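Local structure of PfhB2 (Pasteurella multocida, 6U8T) at the interface of chains A and B. The protein is a toxin whose YopT domain is a cysteine protease, probably acting on proteins of the host cell. Residues are numbered along the deposited sequence; one frame, centred on the assembly and turned at random. Chains: chain A/B, PfhB2.

Contact 1: the interface of chains A and B. Residues chain A 194-195, 199; chain B 132, 136, 139.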
ATOM      1  N   LEU A 194       4.379  21.261  -2.989  1.00 23.79           N
ATOM      2  CA  LEU A 194       3.971  19.987  -2.363  1.00 24.66           C
ATOM      3  C   LEU A 194       2.589  19.584  -2.897  1.00 28.66           C
ATOM      4  O   LEU A 194       2.432  18.415  -3.295  1.00 28.58           O
ATOM      5  CB  LEU A 194       3.964  20.132  -0.835  1.00 23.56           C
ATOM      6  CG  LEU A 194       3.966  18.811  -0.069  1.00 22.50           C
ATOM      7  CD1 LEU A 194       5.301  18.113  -0.226  1.00 21.67           C
ATOM      8  CD2 LEU A 194       3.630  19.013   1.400  1.00 22.11           C
ATOM      9  N   LYS A 195       1.635  20.516  -2.929  1.00 31.95           N
ATOM     10  CA  LYS A 195       0.223  20.227  -3.303  1.00 36.13           C
ATOM     11  C   LYS A 195       0.095  20.074  -4.822  1.00 33.66           C
ATOM     12  O   LYS A 195      -0.640  19.202  -5.242  1.00 31.25           O
ATOM     13  CB  LYS A 195      -0.708  21.318  -2.761  1.00 44.81           C
ATOM     14  CG  LYS A 195      -0.709  21.408  -1.239  1.00 52.74           C
ATOM     15  CD  LYS A 195      -1.755  22.368  -0.667  1.00 58.60           C
ATOM     16  CE  LYS A 195      -2.041  22.098   0.802  1.00 61.02           C
ATOM     17  NZ  LYS A 195      -2.308  23.329   1.599  1.00 68.71           N
ATOM     18  N   TRP A 199       2.898  15.897  -4.732  1.00 24.35           N
ATOM     19  CA  TRP A 199       1.939  14.929  -4.150  1.00 23.97           C
ATOM     20  C   TRP A 199       1.540  13.890  -5.193  1.00 25.63           C
ATOM     21  O   TRP A 199       1.672  12.701  -4.865  1.00 23.86           O
ATOM     22  CB  TRP A 199       0.738  15.648  -3.554  1.00 24.25           C
ATOM     23  CG  TRP A 199      -0.112  14.740  -2.740  1.00 23.73           C
ATOM     24  CD1 TRP A 199      -1.434  14.483  -2.943  1.00 24.56           C
ATOM     25  CD2 TRP A 199       0.303  13.930  -1.628  1.00 22.44           C
ATOM     26  NE1 TRP A 199      -1.880  13.587  -2.014  1.00 24.64           N
ATOM     27  CE2 TRP A 199      -0.841  13.229  -1.189  1.00 22.91           C
ATOM     28  CE3 TRP A 199       1.500  13.767  -0.928  1.00 21.49           C
ATOM     29  CZ2 TRP A 199      -0.814  12.344  -0.110  1.00 22.20           C
ATOM     30  CZ3 TRP A 199       1.535  12.894   0.141  1.00 20.94           C
ATOM     31  CH2 TRP A 199       0.388  12.208   0.552  1.00 21.75           C
TER
ATOM     32  N   ILE B 132      -4.058  17.419   1.150  1.00 31.06           N
ATOM     33  CA  ILE B 132      -2.918  17.284   2.105  1.00 28.90           C
ATOM     34  C   ILE B 132      -2.777  18.564   2.937  1.00 28.89           C
ATOM     35  O   ILE B 132      -1.676  18.827   3.467  1.00 26.22           O
ATOM     36  CB  ILE B 132      -1.607  16.958   1.359  1.00 27.83           C
ATOM     37  CG1 ILE B 132      -1.192  18.073   0.392  1.00 28.18           C
ATOM     38  CG2 ILE B 132      -1.678  15.598   0.696  1.00 26.38           C
ATOM     39  CD1 ILE B 132       0.179  17.872  -0.181  1.00 27.61           C
ATOM     40  N   THR B 136       0.288  19.521   5.500  1.00 22.28           N
ATOM     41  CA  THR B 136       1.091  20.717   5.141  1.00 22.87           C
ATOM     42  C   THR B 136       1.178  21.668   6.344  1.00 23.73           C
ATOM     43  O   THR B 136       2.298  22.176   6.609  1.00 21.97           O
ATOM     44  CB  THR B 136       0.536  21.393   3.895  1.00 23.71           C
ATOM     45  OG1 THR B 136       0.584  20.429   2.841  1.00 24.73           O
ATOM     46  CG2 THR B 136       1.348  22.611   3.513  1.00 25.93           C
ATOM     47  N   ILE B 139       3.471  20.158   9.081  1.00 20.99           N
ATOM     48  CA  ILE B 139       4.901  20.294   8.658  1.00 20.80           C
ATOM     49  C   ILE B 139       5.373  21.735   8.950  1.00 20.88           C
ATOM     50  O   ILE B 139       6.443  21.886   9.551  1.00 19.91           O
ATOM     51  CB  ILE B 139       5.085  19.910   7.170  1.00 20.11           C
ATOM     52  CG1 ILE B 139       4.824  18.416   6.963  1.00 19.32           C
ATOM     53  CG2 ILE B 139       6.459  20.352   6.655  1.00 19.56           C
ATOM     54  CD1 ILE B 139       4.687  18.016   5.525  1.00 20.08           C
TER
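A chi1 of 62° sets CG1 of B:Ile132 between its backbone N and carbonyl carbon, and this turns the CG2 methyl toward A:Trp199. The indole, with CG anti to the backbone N at -169°, presents one face to that methyl in a CH-pi contact over both rings; the methyl is modelled too close to the ring, so its exact height is doubtful. The longer branch of B:Ile132 turns off at roughly a right angle to that methyl, and its CD1 meets CG of A:Leu194 at 3.9 Å. CG1 lies alongside the aliphatic stem of A:Lys195, 3.7 Å from its CG, although this lysine is poorly ordered. A branched isoleucine suits the place because its two arms reach different neighbours on successive turns of helix 187-201. B:Thr136, in helix 133-140, turns its hydroxyl toward the same surface, OG1 lying 3.7 Å from CD2 of A:Leu194. That hydroxyl donates to the carbonyl O of B:Ile132 at 2.8 Å, from 43° above the carbonyl plane. The bond ties the isoleucine loop to the first turn of its helix, and so helps position the residue that carries the contact. The patch thus packs a helix of one copy against a loop and helix of the other, probably stabilising the two-fold dimer.

Contact 2: the interface of chains A and B. Residues chain A 164-165, 167, 190; chain B 139, 148, 150, 152.
Strand 160-168 of chain A runs antiparallel to strand 147-155 of chain B, while helix 133-140 of B and helix 187-201 of A lie against one side of the joined sheet. Along the seam, A:Ala165 and B:Lys150 exchange backbone bonds, B:Lys150 N to A:Ala165 O at 2.8 Å and A:Ala165 N to B:Lys150 O at 3.1 Å. A:Val167 N donates to B:Gly148 O at 2.8 Å and its O accepts from B:Gly148 N.

Over this seam the methyl of A:Ala165 touches both B:Ile139 and B:Ile152, a small group that lets the isoleucine branches approach the strand. B:Ile139 holds CG2 anti to its backbone N, with CG1 at a chi1 of -67°, and this places CG2 near the CE2 corner of A:Phe190, 3.9 Å away, where the two side chains cross at about a right angle. The long lysine chain packs with its aliphatic part and bonds with its amine: its CE lies 3.7 Å from CG1 of A:Val167, whose nearly eclipsed chi1 makes that placement less certain. Bends at chi2 and chi4 carry the amine of B:Lys150 back to helix 133-140 of its own chain, where NZ donates to the carbonyl O of B:Ile139 at 2.8 Å, from 54° above the carbonyl plane.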
ATOM      1  N   SER A 164      11.175  13.985   6.075  1.00 12.32           N
ATOM      2  CA  SER A 164      11.513  14.913   7.182  1.00 11.99           C
ATOM      3  C   SER A 164      11.592  16.346   6.653  1.00 11.85           C
ATOM      4  O   SER A 164      11.575  16.575   5.437  1.00 12.18           O
ATOM      5  CB  SER A 164      12.736  14.474   7.869  1.00 11.65           C
ATOM      6  OG  SER A 164      13.752  14.254   6.909  1.00 12.12           O
ATOM      7  N   ALA A 165      11.567  17.300   7.558  1.00 12.04           N
ATOM      8  CA  ALA A 165      11.564  18.740   7.232  1.00 12.35           C
ATOM      9  C   ALA A 165      12.297  19.481   8.341  1.00 12.30           C
ATOM     10  O   ALA A 165      12.277  19.017   9.494  1.00 12.05           O
ATOM     11  CB  ALA A 165      10.142  19.199   7.057  1.00 12.84           C
ATOM     12  N   VAL A 167      12.035  23.537   9.371  1.00 16.76           N
ATOM     13  CA  VAL A 167      11.523  24.901   9.088  1.00 18.17           C
ATOM     14  C   VAL A 167      12.249  25.874  10.024  1.00 19.35           C
ATOM     15  O   VAL A 167      12.340  25.596  11.198  1.00 20.75           O
ATOM     16  CB  VAL A 167       9.987  25.028   9.003  1.00 18.78           C
ATOM     17  CG1 VAL A 167       9.260  23.760   9.270  1.00 18.90           C
ATOM     18  CG2 VAL A 167       9.393  26.234   9.731  1.00 20.14           C
ATOM     19  N   PHE A 190       6.843  26.277  -0.755  1.00 22.94           N
ATOM     20  CA  PHE A 190       6.815  24.868  -0.330  1.00 22.44           C
ATOM     21  C   PHE A 190       5.391  24.289  -0.453  1.00 23.10           C
ATOM     22  O   PHE A 190       5.236  23.183  -1.010  1.00 22.34           O
ATOM     23  CB  PHE A 190       7.364  24.685   1.088  1.00 21.02           C
ATOM     24  CG  PHE A 190       7.150  23.289   1.620  1.00 19.60           C
ATOM     25  CD1 PHE A 190       7.934  22.234   1.176  1.00 18.49           C
ATOM     26  CD2 PHE A 190       6.112  23.014   2.502  1.00 19.35           C
ATOM     27  CE1 PHE A 190       7.744  20.947   1.656  1.00 17.43           C
ATOM     28  CE2 PHE A 190       5.935  21.727   3.001  1.00 18.38           C
ATOM     29  CZ  PHE A 190       6.743  20.695   2.568  1.00 17.55           C
TER
ATOM     30  N   ILE B 139       3.471  20.158   9.081  1.00 20.99           N
ATOM     31  CA  ILE B 139       4.901  20.294   8.658  1.00 20.80           C
ATOM     32  C   ILE B 139       5.373  21.735   8.950  1.00 20.88           C
ATOM     33  O   ILE B 139       6.443  21.886   9.551  1.00 19.91           O
ATOM     34  CB  ILE B 139       5.085  19.910   7.170  1.00 20.11           C
ATOM     35  CG1 ILE B 139       4.824  18.416   6.963  1.00 19.32           C
ATOM     36  CG2 ILE B 139       6.459  20.352   6.655  1.00 19.56           C
ATOM     37  CD1 ILE B 139       4.687  18.016   5.525  1.00 20.08           C
ATOM     38  N   GLY B 148      11.743  24.443  13.744  1.00 21.50           N
ATOM     39  CA  GLY B 148      11.540  23.040  14.178  1.00 19.57           C
ATOM     40  C   GLY B 148      11.839  22.036  13.083  1.00 17.26           C
ATOM     41  O   GLY B 148      11.689  22.346  11.892  1.00 16.72           O
ATOM     42  N   LYS B 150      11.031  17.974  11.784  1.00 15.58           N
ATOM     43  CA  LYS B 150       9.880  17.031  11.769  1.00 15.81           C
ATOM     44  C   LYS B 150      10.313  15.697  11.166  1.00 15.22           C
ATOM     45  O   LYS B 150      11.034  15.712  10.134  1.00 14.52           O
ATOM     46  CB  LYS B 150       8.699  17.607  10.982  1.00 16.37           C
ATOM     47  CG  LYS B 150       8.059  18.848  11.592  1.00 17.69           C
ATOM     48  CD  LYS B 150       8.663  20.167  11.151  1.00 18.29           C
ATOM     49  CE  LYS B 150       8.091  21.378  11.879  1.00 19.27           C
ATOM     50  NZ  LYS B 150       6.648  21.221  12.235  1.00 19.95           N
ATOM     51  N   ILE B 152       8.145  12.775   9.566  1.00 14.61           N
ATOM     52  CA  ILE B 152       6.794  12.710   8.969  1.00 15.80           C
ATOM     53  C   ILE B 152       6.527  11.274   8.477  1.00 16.79           C
ATOM     54  O   ILE B 152       7.233  10.826   7.545  1.00 16.03           O
ATOM     55  CB  ILE B 152       6.678  13.755   7.851  1.00 16.03           C
ATOM     56  CG1 ILE B 152       7.064  15.159   8.327  1.00 15.95           C
ATOM     57  CG2 ILE B 152       5.271  13.762   7.278  1.00 16.04           C
ATOM     58  CD1 ILE B 152       7.654  16.040   7.246  1.00 15.51           C
TER

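Contact 3: the interface of chains A and B. Residues chain A 123, 135, 138, 150, 152; chain B 214, 216.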
ATOM      1  N   VAL A 123     -22.058  -8.240  -1.349  1.00 45.94           N
ATOM      2  CA  VAL A 123     -21.766  -8.094   0.096  1.00 44.13           C
ATOM      3  C   VAL A 123     -20.462  -7.311   0.191  1.00 42.37           C
ATOM      4  O   VAL A 123     -19.425  -7.795  -0.306  1.00 41.65           O
ATOM      5  CB  VAL A 123     -21.668  -9.459   0.792  1.00 44.77           C
ATOM      6  CG1 VAL A 123     -21.309  -9.294   2.258  1.00 44.18           C
ATOM      7  CG2 VAL A 123     -22.921 -10.309   0.616  1.00 45.82           C
ATOM      8  N   LEU A 135     -15.695 -11.790   5.166  1.00 41.50           N
ATOM      9  CA  LEU A 135     -15.298 -12.128   3.771  1.00 40.96           C
ATOM     10  C   LEU A 135     -15.612 -13.601   3.509  1.00 42.52           C
ATOM     11  O   LEU A 135     -16.222 -13.895   2.462  1.00 42.42           O
ATOM     12  CB  LEU A 135     -13.800 -11.867   3.561  1.00 39.10           C
ATOM     13  CG  LEU A 135     -13.225 -12.415   2.253  1.00 39.03           C
ATOM     14  CD1 LEU A 135     -13.872 -11.770   1.043  1.00 39.35           C
ATOM     15  CD2 LEU A 135     -11.730 -12.218   2.192  1.00 38.84           C
ATOM     16  N   ALA A 138     -19.315 -14.308   3.170  1.00 47.09           N
ATOM     17  CA  ALA A 138     -19.799 -13.770   1.875  1.00 46.98           C
ATOM     18  C   ALA A 138     -19.452 -14.758   0.746  1.00 46.44           C
ATOM     19  O   ALA A 138     -20.285 -14.934  -0.163  1.00 44.96           O
ATOM     20  CB  ALA A 138     -19.211 -12.392   1.632  1.00 45.84           C
ATOM     21  N   LYS A 150     -18.672 -16.315  -7.374  1.00 47.47           N
ATOM     22  CA  LYS A 150     -18.310 -15.039  -6.711  1.00 45.36           C
ATOM     23  C   LYS A 150     -17.078 -14.436  -7.396  1.00 44.88           C
ATOM     24  O   LYS A 150     -16.109 -15.178  -7.692  1.00 44.94           O
ATOM     25  CB  LYS A 150     -18.022 -15.260  -5.224  1.00 44.71           C
ATOM     26  CG  LYS A 150     -19.222 -15.672  -4.389  1.00 45.37           C
ATOM     27  CD  LYS A 150     -19.413 -17.171  -4.297  1.00 46.87           C
ATOM     28  CE  LYS A 150     -20.700 -17.600  -3.603  1.00 48.46           C
ATOM     29  NZ  LYS A 150     -21.128 -16.644  -2.548  1.00 48.19           N
ATOM     30  N   ILE A 152     -14.477 -11.652  -6.181  1.00 38.19           N
ATOM     31  CA  ILE A 152     -14.099 -11.116  -4.849  1.00 37.08           C
ATOM     32  C   ILE A 152     -13.002 -10.056  -5.045  1.00 35.87           C
ATOM     33  O   ILE A 152     -11.858 -10.452  -5.432  1.00 34.61           O
ATOM     34  CB  ILE A 152     -13.649 -12.281  -3.944  1.00 37.01           C
ATOM     35  CG1 ILE A 152     -14.728 -13.348  -3.810  1.00 38.21           C
ATOM     36  CG2 ILE A 152     -13.203 -11.772  -2.587  1.00 36.17           C
ATOM     37  CD1 ILE A 152     -14.187 -14.740  -3.632  1.00 39.26           C
TER
ATOM     38  N   PHE B 214     -13.424  -5.058   1.041  1.00 36.90           N
ATOM     39  CA  PHE B 214     -13.647  -6.179   0.100  1.00 37.73           C
ATOM     40  C   PHE B 214     -15.034  -5.974  -0.491  1.00 38.62           C
ATOM     41  O   PHE B 214     -15.835  -5.253   0.095  1.00 40.25           O
ATOM     42  CB  PHE B 214     -13.495  -7.533   0.803  1.00 38.66           C
ATOM     43  CG  PHE B 214     -14.683  -7.960   1.632  1.00 41.01           C
ATOM     44  CD1 PHE B 214     -15.818  -8.481   1.025  1.00 42.66           C
ATOM     45  CD2 PHE B 214     -14.632  -7.912   3.015  1.00 41.03           C
ATOM     46  CE1 PHE B 214     -16.888  -8.921   1.782  1.00 45.34           C
ATOM     47  CE2 PHE B 214     -15.699  -8.360   3.772  1.00 43.95           C
ATOM     48  CZ  PHE B 214     -16.834  -8.851   3.153  1.00 46.17           C
ATOM     49  N   VAL B 216     -17.921  -8.633  -2.612  1.00 42.48           N
ATOM     50  CA  VAL B 216     -18.257  -9.944  -3.211  1.00 43.84           C
ATOM     51  C   VAL B 216     -19.470  -9.735  -4.114  1.00 45.01           C
ATOM     52  O   VAL B 216     -20.480  -9.282  -3.613  1.00 47.09           O
ATOM     53  CB  VAL B 216     -18.494 -11.001  -2.115  1.00 45.79           C
ATOM     54  CG1 VAL B 216     -18.957 -12.328  -2.708  1.00 47.50           C
ATOM     55  CG2 VAL B 216     -17.258 -11.186  -1.253  1.00 43.54           C
TER
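Backbone hydrogen bonding joins A:Val123 to B:Val216 in an antiparallel bridge between strand 122-127 of chain A and strand 212-219 of chain B. A:Val123 N donates to B:Val216 O at 2.9 Å, and B:Val216 N returns a bond to A:Val123 O at 2.9 Å. B:Val216 also forms an antiparallel bridge with A:Ile152, so that the strand from B is inserted between two strands of A. Valine, branched at CB, is a natural strand residue here.

The two methyls of B:Val216 pack against different residues. With CG1 anti to the backbone N (chi1 175°), that methyl faces the stem of A:Lys150, 3.8 Å from its CG. The other methyl, CG2, meets CB of A:Ala138 at 3.7 Å; alanine's short side chain allows helix 133-140 to sit close to the sheet.

Aromatic contact is supplied by B:Phe214. Its ring lies under the backbone of A:Leu135, whose CA stands over one face, offset toward the rim, in a CH-pi contact 4.0 Å from the ring centroid. The leucine lies along the same face, CB and CD1 following CA across it, with CD1 3.8 Å from CD1 of B:Phe214. A broad flat ring can thus support both the helix backbone and a branched side chain. Together the interactions complete a beta sheet and its helical cover from two polypeptides, which probably builds each globular half of the dimer.

Contact 1 and contact 2 are neighbours, the centres of their C-alpha atoms about 11 Å apart, and share B:Ile139; helix 187-201 of chain A also serves both. Contact 3 lies about 35 Å from contact 1 and 42 Å from contact 2, in the other half of the dimer. Helix 133-140 takes part in all three, and strand 147-155 in contacts 2 and 3. By the two-fold symmetry, in these contacts elements between strand 122-127 and strand 147-155 of one copy meet elements from strand 160-168 onward of the other. This suggests a domain-swapped dimer; the structure alone does not show whether it is the biological form.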